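N-terminal acetyltransferase-like protein (Chaetomium thermophilum, PDB 5NNP) is probably the TPR-repeat auxiliary subunit of an N-terminal acetyltransferase A complex, an all-helical scaffold that would hold the catalytic partner. Local coordinates at residues A[490-498]-A[558-566]; A[655-666]-A[679-687]. One frame throughout, in Å; residues are numbered along the deposited sequence.

Contacts 1 and 2 follow one another along the chain, and their centres lie about 16 Å apart on the same side of the chain's centre. Contact 1 sets helix 487-499 beside helix 554-572 at a small angle; contact 2 folds helix 654-668 back against helix 673-685. The two are joined directly: Ala-563 CB of contact 1 meets Phe-661 CD2 of contact 2 at 3.6 Å, and Val-564 and Ala-560 also pack on helix 654-668. Helix 554-572 thus ties helix 487-499 to the hairpin of helices 654-668 and 673-685, and all four segments belong to the region related to NatA auxiliary subunits. From contact 2, Lys-686 forms a salt bridge to Glu-19 of the chain of Putative uncharacterized protein.

Contact 1: A[490-498]-A[558-566]; sequences LTEDGEAWQ and RAALDAVNL
A salt-bridge network joins two nearly parallel helices of the superhelical scaffold, 490-498 and 558-566, whose axes come within 10.3 Å at an angle of 22°. Its hub is Arg-558, which lies across the gap because its chain is extended from CG to NE, with CG anti to the backbone N (chi1 -173°). The guanidinium grips Glu-495 side-on with two nitrogens: NH2 gives a bond of 2.8 Å to Glu-495 OE1, and NE one of 3.1 Å to Glu-495 OE2. The carboxylate is turned against the guanidinium, planes 51° apart; OE1 is met from above its plane, OE2 on the syn side but out of plane. NH2 also reaches Glu-492 OE1 at 2.7 Å, from well above that carboxylate's plane. This second acid gets there by a bend at chi2. Thr-491 lays its CG2 over one face of the guanidinium, 3.9 Å from Arg-558 NE, while its OG1 bonds to Ile-487 O and accepts from a water weakly held by Ala-559 N. Farther along, the amide of Gln-498 slides past Leu-566, with OE1 3.6 Å from Leu-566 CD2 and bonded to Tyr-510. An alanine in place of Glu-495 would probably leave, of this network, just the bond to Glu-492 and the guanidinium freer to turn. Glu-495 OE2 also lies 2.6 Å from Asp-562 OD2, the side chains crossing at about a right angle. Two glutamates thus share Arg-558, which probably offsets part of their charge, and Glu-492 has Arg-454 as a second positive partner.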
loop_
_atom_site.group_PDB
_atom_site.type_symbol
_atom_site.label_atom_id
_atom_site.label_comp_id
_atom_site.label_asym_id
_atom_site.label_seq_id
_atom_site.Cartn_x
_atom_site.Cartn_y
_atom_site.Cartn_z
ATOM N N LEU A 490 -2.725 13.301 9.948
ATOM C CA LEU A 490 -2.061 14.447 9.332
ATOM C C LEU A 490 -3.006 15.164 8.366
ATOM O O LEU A 490 -3.092 16.393 8.376
ATOM C CB LEU A 490 -0.784 14.019 8.612
ATOM C CG LEU A 490 0.407 13.565 9.472
ATOM C CD1 LEU A 490 1.561 13.082 8.597
ATOM C CD2 LEU A 490 0.881 14.658 10.391
ATOM N N THR A 491 -3.735 14.401 7.555
ATOM C CA THR A 491 -4.660 15.005 6.595
ATOM C C THR A 491 -5.808 15.717 7.312
ATOM O O THR A 491 -6.107 16.876 7.018
ATOM C CB THR A 491 -5.241 13.966 5.623
ATOM O OG1 THR A 491 -4.180 13.212 5.033
ATOM C CG2 THR A 491 -6.019 14.652 4.521
ATOM N N GLU A 492 -6.445 15.016 8.250
ATOM C CA GLU A 492 -7.533 15.586 9.042
ATOM C C GLU A 492 -7.097 16.836 9.801
ATOM O O GLU A 492 -7.803 17.839 9.838
ATOM C CB GLU A 492 -8.063 14.543 10.026
ATOM C CG GLU A 492 -8.943 13.488 9.386
ATOM C CD GLU A 492 -10.247 14.058 8.882
ATOM O OE1 GLU A 492 -10.882 13.424 8.027
ATOM O OE2 GLU A 492 -10.656 15.143 9.352
ATOM N N ASP A 493 -5.923 16.768 10.414
ATOM C CA ASP A 493 -5.376 17.901 11.144
ATOM C C ASP A 493 -5.199 19.107 10.224
ATOM O O ASP A 493 -5.459 20.240 10.618
ATOM C CB ASP A 493 -4.042 17.531 11.787
ATOM C CG ASP A 493 -3.577 18.554 12.805
ATOM O OD1 ASP A 493 -4.414 19.056 13.586
ATOM O OD2 ASP A 493 -2.365 18.853 12.836
ATOM N N GLY A 494 -4.751 18.852 9.000
ATOM C CA GLY A 494 -4.531 19.909 8.034
ATOM C C GLY A 494 -5.829 20.569 7.615
ATOM O O GLY A 494 -5.944 21.795 7.636
ATOM N N GLU A 495 -6.811 19.754 7.244
ATOM C CA GLU A 495 -8.097 20.257 6.805
ATOM C C GLU A 495 -8.751 21.087 7.909
ATOM O O GLU A 495 -9.349 22.137 7.642
ATOM C CB GLU A 495 -8.992 19.097 6.360
ATOM C CG GLU A 495 -8.433 18.360 5.147
ATOM C CD GLU A 495 -9.297 17.209 4.666
ATOM O OE1 GLU A 495 -10.262 16.824 5.356
ATOM O OE2 GLU A 495 -9.011 16.683 3.577
ATOM N N ALA A 496 -8.606 20.637 9.151
ATOM C CA ALA A 496 -9.101 21.393 10.303
ATOM C C ALA A 496 -8.427 22.768 10.452
ATOM O O ALA A 496 -9.101 23.788 10.629
ATOM C CB ALA A 496 -8.912 20.587 11.564
ATOM N N TRP A 497 -7.096 22.782 10.406
ATOM C CA TRP A 497 -6.330 24.021 10.479
ATOM C C TRP A 497 -6.690 24.959 9.330
ATOM O O TRP A 497 -6.745 26.180 9.504
ATOM C CB TRP A 497 -4.822 23.739 10.465
ATOM C CG TRP A 497 -4.282 23.343 11.799
ATOM C CD1 TRP A 497 -3.642 22.179 12.114
ATOM C CD2 TRP A 497 -4.350 24.107 13.014
ATOM N NE1 TRP A 497 -3.304 22.173 13.450
ATOM C CE2 TRP A 497 -3.726 23.343 14.021
ATOM C CE3 TRP A 497 -4.867 25.361 13.343
ATOM C CZ2 TRP A 497 -3.612 23.796 15.337
ATOM C CZ3 TRP A 497 -4.755 25.809 14.656
ATOM C CH2 TRP A 497 -4.135 25.029 15.636
ATOM N N GLN A 498 -6.925 24.385 8.153
ATOM C CA GLN A 498 -7.323 25.181 7.003
ATOM C C GLN A 498 -8.669 25.824 7.281
ATOM O O GLN A 498 -8.857 26.996 6.992
ATOM C CB GLN A 498 -7.381 24.326 5.742
ATOM C CG GLN A 498 -7.624 25.089 4.465
ATOM C CD GLN A 498 -7.387 24.223 3.237
ATOM O OE1 GLN A 498 -6.577 23.287 3.257
ATOM N NE2 GLN A 498 -8.104 24.518 2.166
ATOM N N ARG A 558 -5.928 12.684 -1.659
ATOM C CA ARG A 558 -6.703 13.575 -0.795
ATOM C C ARG A 558 -5.882 14.776 -0.298
ATOM O O ARG A 558 -6.237 15.932 -0.541
ATOM C CB ARG A 558 -7.273 12.798 0.391
ATOM C CG ARG A 558 -8.226 13.619 1.242
ATOM C CD ARG A 558 -8.925 12.776 2.287
ATOM N NE ARG A 558 -9.527 13.607 3.321
ATOM C CZ ARG A 558 -9.973 13.153 4.490
ATOM N NH1 ARG A 558 -9.881 11.865 4.782
ATOM N NH2 ARG A 558 -10.496 13.993 5.370
ATOM N N ALA A 559 -4.781 14.493 0.391
ATOM C CA ALA A 559 -3.913 15.550 0.881
ATOM C C ALA A 559 -3.408 16.403 -0.266
ATOM O O ALA A 559 -3.253 17.610 -0.107
ATOM C CB ALA A 559 -2.739 14.970 1.660
ATOM N N ALA A 560 -3.143 15.786 -1.415
ATOM C CA ALA A 560 -2.593 16.527 -2.548
ATOM C C ALA A 560 -3.628 17.460 -3.166
ATOM O O ALA A 560 -3.309 18.582 -3.564
ATOM C CB ALA A 560 -2.053 15.579 -3.603
ATOM N N LEU A 561 -4.871 17.009 -3.246
ATOM C CA LEU A 561 -5.909 17.880 -3.775
ATOM C C LEU A 561 -6.203 19.017 -2.790
ATOM O O LEU A 561 -6.575 20.109 -3.200
ATOM C CB LEU A 561 -7.174 17.090 -4.090
ATOM C CG LEU A 561 -8.356 17.909 -4.606
ATOM C CD1 LEU A 561 -8.017 18.729 -5.852
ATOM C CD2 LEU A 561 -9.501 16.976 -4.899
ATOM N N ASP A 562 -6.020 18.765 -1.494
ATOM C CA ASP A 562 -6.133 19.832 -0.496
ATOM C C ASP A 562 -5.090 20.923 -0.749
ATOM O O ASP A 562 -5.433 22.091 -0.882
ATOM C CB ASP A 562 -5.970 19.302 0.935
ATOM C CG ASP A 562 -7.084 18.347 1.357
ATOM O OD1 ASP A 562 -8.126 18.243 0.674
ATOM O OD2 ASP A 562 -6.914 17.690 2.399
ATOM N N ALA A 563 -3.817 20.539 -0.791
ATOM C CA ALA A 563 -2.735 21.479 -1.117
ATOM C C ALA A 563 -3.048 22.342 -2.354
ATOM O O ALA A 563 -2.908 23.557 -2.319
ATOM C CB ALA A 563 -1.411 20.724 -1.330
ATOM N N VAL A 564 -3.474 21.710 -3.443
ATOM C CA VAL A 564 -3.679 22.428 -4.694
ATOM C C VAL A 564 -4.811 23.444 -4.548
ATOM O O VAL A 564 -4.687 24.590 -4.983
ATOM C CB VAL A 564 -3.962 21.453 -5.863
ATOM C CG1 VAL A 564 -4.552 22.186 -7.050
ATOM C CG2 VAL A 564 -2.671 20.720 -6.264
ATOM N N ASN A 565 -5.899 23.029 -3.911
ATOM C CA ASN A 565 -6.998 23.935 -3.601
ATOM C C ASN A 565 -6.606 25.101 -2.677
ATOM O O ASN A 565 -7.097 26.222 -2.838
ATOM C CB ASN A 565 -8.152 23.151 -2.976
ATOM C CG ASN A 565 -8.951 22.382 -4.006
ATOM O OD1 ASN A 565 -8.979 22.739 -5.192
ATOM N ND2 ASN A 565 -9.618 21.324 -3.562
ATOM N N LEU A 566 -5.719 24.843 -1.721
ATOM C CA LEU A 566 -5.292 25.875 -0.785
ATOM C C LEU A 566 -4.329 26.868 -1.439
ATOM O O LEU A 566 -4.341 28.055 -1.101
ATOM C CB LEU A 566 -4.648 25.243 0.450
ATOM C CG LEU A 566 -4.143 26.176 1.556
ATOM C CD1 LEU A 566 -5.213 27.191 1.975
ATOM C CD2 LEU A 566 -3.641 25.369 2.765
HETATM O O HOH W 1 -4.656 12.184 2.394
#

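Contact 2: A[655-666]-A[679-687]; sequences LGDAMKFLNYIL and GFEVYIRKK
At Gly-679 the backbone itself meets the first helix, with Leu-662 CD1 3.9 Å from Gly-679 CA; a side chain here would point at Leu-666. One turn on, Val-682 meets the other branch of Leu-662 tip to tip, its CG1 4.0 Å from Leu-662 CD2, while the side chains of Met-659 and Val-682 slide past each other in opposite directions, Met-659 SD 4.0 Å from Val-682 CG1. Tyr-683 comes next and sends its ring across to the first helix. Leu-666 CD1 sits at the ring edge, 4.0 Å from Tyr-683 CE2, and Met-659 CE approaches obliquely, 3.7 Å from Tyr-683 CE1. Met-659 reaches both Val-682 and Tyr-683 because its chain folds at chi2 (-44°) and again at chi3 (-69°). The two segments form an antiparallel helical hairpin, axes at 144°, as in TPR-like repeats; helix 689-702 packs on Tyr-683. Arg-685 then offers its CB to Leu-655 CD1 at 3.6 Å, while the rest of its chain turns away: NH1 makes a salt bridge of 2.9 Å to Glu-681 OE1, on the anti lone pair, and NE pairs with Asp-572. Lys-686, just before the chain leaves the helix through a Schellman motif at Lys-687, reaches Met-659 tip to tip, NZ 3.4 Å from Met-659 CG, and its charge is met by Glu-19 of the chain of Putative uncharacterized protein.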
loop_
_atom_site.group_PDB
_atom_site.type_symbol
_atom_site.label_atom_id
_atom_site.label_comp_id
_atom_site.label_asym_id
_atom_site.label_seq_id
_atom_site.Cartn_x
_atom_site.Cartn_y
_atom_site.Cartn_z
ATOM N N LEU A 655 1.165 29.040 -7.146
ATOM C CA LEU A 655 0.823 28.165 -8.257
ATOM C C LEU A 655 2.046 27.329 -8.646
ATOM O O LEU A 655 1.918 26.169 -9.039
ATOM C CB LEU A 655 0.303 28.976 -9.446
ATOM C CG LEU A 655 -0.949 29.811 -9.149
ATOM C CD1 LEU A 655 -1.350 30.704 -10.336
ATOM C CD2 LEU A 655 -2.090 28.905 -8.739
ATOM N N GLY A 656 3.229 27.920 -8.511
ATOM C CA GLY A 656 4.465 27.194 -8.723
ATOM C C GLY A 656 4.662 26.118 -7.667
ATOM O O GLY A 656 5.158 25.023 -7.959
ATOM N N ASP A 657 4.266 26.428 -6.432
ATOM C CA ASP A 657 4.420 25.495 -5.320
ATOM C C ASP A 657 3.421 24.338 -5.403
ATOM O O ASP A 657 3.646 23.268 -4.836
ATOM C CB ASP A 657 4.278 26.232 -3.981
ATOM C CG ASP A 657 5.454 27.163 -3.706
ATOM O OD1 ASP A 657 6.404 27.157 -4.512
ATOM O OD2 ASP A 657 5.448 27.891 -2.688
ATOM N N ALA A 658 2.327 24.564 -6.123
ATOM C CA ALA A 658 1.285 23.567 -6.291
ATOM C C ALA A 658 1.652 22.477 -7.292
ATOM O O ALA A 658 1.118 21.363 -7.226
ATOM C CB ALA A 658 -0.002 24.238 -6.714
ATOM N N MET A 659 2.558 22.796 -8.215
ATOM C CA MET A 659 2.871 21.906 -9.334
ATOM C C MET A 659 3.334 20.495 -8.937
ATOM O O MET A 659 2.909 19.520 -9.550
ATOM C CB MET A 659 3.926 22.550 -10.228
ATOM C CG MET A 659 3.460 23.849 -10.860
ATOM S SD MET A 659 1.779 23.693 -11.485
ATOM C CE MET A 659 1.968 22.562 -12.865
ATOM N N LYS A 660 4.187 20.367 -7.926
ATOM C CA LYS A 660 4.647 19.029 -7.545
ATOM C C LYS A 660 3.492 18.157 -7.019
ATOM O O LYS A 660 3.480 16.934 -7.238
ATOM C CB LYS A 660 5.785 19.106 -6.511
ATOM C CG LYS A 660 5.397 19.541 -5.104
ATOM C CD LYS A 660 6.530 19.255 -4.111
ATOM C CE LYS A 660 6.109 19.500 -2.663
ATOM N NZ LYS A 660 7.231 19.366 -1.683
ATOM N N PHE A 661 2.516 18.781 -6.353
ATOM C CA PHE A 661 1.315 18.060 -5.937
ATOM C C PHE A 661 0.437 17.682 -7.129
ATOM O O PHE A 661 -0.025 16.540 -7.250
ATOM C CB PHE A 661 0.492 18.892 -4.960
ATOM C CG PHE A 661 1.195 19.206 -3.665
ATOM C CD1 PHE A 661 1.969 20.348 -3.536
ATOM C CD2 PHE A 661 1.047 18.375 -2.564
ATOM C CE1 PHE A 661 2.597 20.646 -2.337
ATOM C CE2 PHE A 661 1.670 18.665 -1.366
ATOM C CZ PHE A 661 2.445 19.802 -1.247
ATOM N N LEU A 662 0.210 18.658 -8.005
ATOM C CA LEU A 662 -0.696 18.513 -9.135
ATOM C C LEU A 662 -0.199 17.505 -10.177
ATOM O O LEU A 662 -0.971 16.677 -10.662
ATOM C CB LEU A 662 -0.917 19.874 -9.791
ATOM C CG LEU A 662 -1.825 19.853 -11.014
ATOM C CD1 LEU A 662 -3.222 19.415 -10.597
ATOM C CD2 LEU A 662 -1.826 21.216 -11.710
ATOM N N ASN A 663 1.084 17.588 -10.522
ATOM C CA ASN A 663 1.705 16.657 -11.467
ATOM C C ASN A 663 1.440 15.186 -11.151
ATOM O O ASN A 663 1.134 14.388 -12.039
ATOM C CB ASN A 663 3.218 16.874 -11.524
ATOM C CG ASN A 663 3.610 18.211 -12.136
ATOM O OD1 ASN A 663 2.873 18.804 -12.938
ATOM N ND2 ASN A 663 4.790 18.687 -11.764
ATOM N N TYR A 664 1.562 14.820 -9.883
ATOM C CA TYR A 664 1.267 13.448 -9.482
ATOM C C TYR A 664 -0.212 13.159 -9.592
ATOM O O TYR A 664 -0.609 12.038 -9.905
ATOM C CB TYR A 664 1.723 13.184 -8.056
ATOM C CG TYR A 664 3.204 13.000 -7.901
ATOM C CD1 TYR A 664 3.964 12.436 -8.921
ATOM C CD2 TYR A 664 3.848 13.373 -6.727
ATOM C CE1 TYR A 664 5.322 12.252 -8.777
ATOM C CE2 TYR A 664 5.197 13.195 -6.578
ATOM C CZ TYR A 664 5.929 12.631 -7.609
ATOM O OH TYR A 664 7.272 12.436 -7.460
ATOM N N ILE A 665 -1.026 14.167 -9.299
ATOM C CA ILE A 665 -2.468 14.000 -9.356
ATOM C C ILE A 665 -2.893 13.661 -10.765
ATOM O O ILE A 665 -3.575 12.673 -10.991
ATOM C CB ILE A 665 -3.207 15.262 -8.898
ATOM C CG1 ILE A 665 -2.860 15.581 -7.443
ATOM C CG2 ILE A 665 -4.707 15.091 -9.071
ATOM C CD1 ILE A 665 -3.712 16.691 -6.831
ATOM N N LEU A 666 -2.466 14.489 -11.709
ATOM C CA LEU A 666 -2.819 14.319 -13.117
ATOM C C LEU A 666 -2.163 13.097 -13.749
ATOM O O LEU A 666 -2.709 12.507 -14.684
ATOM C CB LEU A 666 -2.440 15.567 -13.919
ATOM C CG LEU A 666 -3.186 16.854 -13.564
ATOM C CD1 LEU A 666 -2.620 17.990 -14.395
ATOM C CD2 LEU A 666 -4.704 16.723 -13.762
ATOM N N GLY A 679 -6.787 21.058 -11.827
ATOM C CA GLY A 679 -5.749 21.336 -12.797
ATOM C C GLY A 679 -6.133 22.494 -13.711
ATOM O O GLY A 679 -5.326 23.394 -13.980
ATOM N N PHE A 680 -7.372 22.479 -14.191
ATOM C CA PHE A 680 -7.832 23.538 -15.070
ATOM C C PHE A 680 -7.683 24.912 -14.410
ATOM O O PHE A 680 -7.120 25.841 -14.999
ATOM C CB PHE A 680 -9.282 23.308 -15.473
ATOM C CG PHE A 680 -9.810 24.358 -16.405
ATOM C CD1 PHE A 680 -10.320 25.545 -15.909
ATOM C CD2 PHE A 680 -9.779 24.168 -17.774
ATOM C CE1 PHE A 680 -10.795 26.521 -16.756
ATOM C CE2 PHE A 680 -10.256 25.138 -18.624
ATOM C CZ PHE A 680 -10.764 26.318 -18.116
ATOM N N GLU A 681 -8.174 25.024 -13.180
ATOM C CA GLU A 681 -8.062 26.263 -12.414
ATOM C C GLU A 681 -6.614 26.752 -12.264
ATOM O O GLU A 681 -6.355 27.955 -12.356
ATOM C CB GLU A 681 -8.695 26.080 -11.034
ATOM C CG GLU A 681 -10.139 25.642 -11.084
ATOM C CD GLU A 681 -11.024 26.650 -11.771
ATOM O OE1 GLU A 681 -10.621 27.827 -11.870
ATOM O OE2 GLU A 681 -12.124 26.263 -12.215
ATOM N N VAL A 682 -5.680 25.825 -12.036
ATOM C CA VAL A 682 -4.255 26.160 -11.917
ATOM C C VAL A 682 -3.639 26.667 -13.218
ATOM O O VAL A 682 -2.901 27.656 -13.209
ATOM C CB VAL A 682 -3.421 24.956 -11.449
ATOM C CG1 VAL A 682 -1.925 25.230 -11.626
ATOM C CG2 VAL A 682 -3.747 24.601 -10.002
ATOM N N TYR A 683 -3.947 26.009 -14.335
ATOM C CA TYR A 683 -3.337 26.363 -15.621
ATOM C C TYR A 683 -3.864 27.645 -16.281
ATOM O O TYR A 683 -3.092 28.352 -16.936
ATOM C CB TYR A 683 -3.481 25.205 -16.604
ATOM C CG TYR A 683 -2.585 24.037 -16.274
ATOM C CD1 TYR A 683 -1.248 24.231 -15.973
ATOM C CD2 TYR A 683 -3.080 22.743 -16.249
ATOM C CE1 TYR A 683 -0.423 23.167 -15.672
ATOM C CE2 TYR A 683 -2.266 21.678 -15.949
ATOM C CZ TYR A 683 -0.937 21.895 -15.659
ATOM O OH TYR A 683 -0.122 20.833 -15.359
ATOM N N ILE A 684 -5.151 27.959 -16.143
ATOM C CA ILE A 684 -5.621 29.229 -16.711
ATOM C C ILE A 684 -4.931 30.397 -16.015
ATOM O O ILE A 684 -4.574 31.394 -16.651
ATOM C CB ILE A 684 -7.146 29.422 -16.607
ATOM C CG1 ILE A 684 -7.646 28.986 -15.238
ATOM C CG2 ILE A 684 -7.857 28.653 -17.699
ATOM C CD1 ILE A 684 -9.137 28.910 -15.156
ATOM N N ARG A 685 -4.731 30.251 -14.706
ATOM C CA ARG A 685 -4.069 31.268 -13.897
ATOM C C ARG A 685 -2.592 31.378 -14.269
ATOM O O ARG A 685 -2.005 32.463 -14.253
ATOM C CB ARG A 685 -4.237 30.950 -12.408
ATOM C CG ARG A 685 -5.665 31.145 -11.896
ATOM C CD ARG A 685 -5.800 30.683 -10.462
ATOM N NE ARG A 685 -7.127 30.914 -9.885
ATOM C CZ ARG A 685 -8.244 30.297 -10.272
ATOM N NH1 ARG A 685 -8.220 29.423 -11.272
ATOM N NH2 ARG A 685 -9.396 30.569 -9.666
ATOM N N LYS A 686 -2.007 30.239 -14.620
ATOM C CA LYS A 686 -0.612 30.152 -15.027
ATOM C C LYS A 686 -0.424 30.656 -16.457
ATOM O O LYS A 686 0.702 30.721 -16.951
ATOM C CB LYS A 686 -0.123 28.706 -14.906
ATOM C CG LYS A 686 0.998 28.483 -13.907
ATOM C CD LYS A 686 1.470 27.025 -13.924
ATOM C CE LYS A 686 2.968 26.947 -13.657
ATOM N NZ LYS A 686 3.510 25.573 -13.834
ATOM N N LYS A 687 -1.537 30.988 -17.113
ATOM C CA LYS A 687 -1.561 31.439 -18.509
ATOM C C LYS A 687 -1.130 30.350 -19.498
ATOM O O LYS A 687 -0.737 30.643 -20.632
ATOM C CB LYS A 687 -0.673 32.673 -18.698
ATOM C CG LYS A 687 -0.984 33.829 -17.766
ATOM C CD LYS A 687 -2.427 34.260 -17.887
ATOM C CE LYS A 687 -2.677 35.523 -17.078
ATOM N NZ LYS A 687 -1.730 36.608 -17.461
#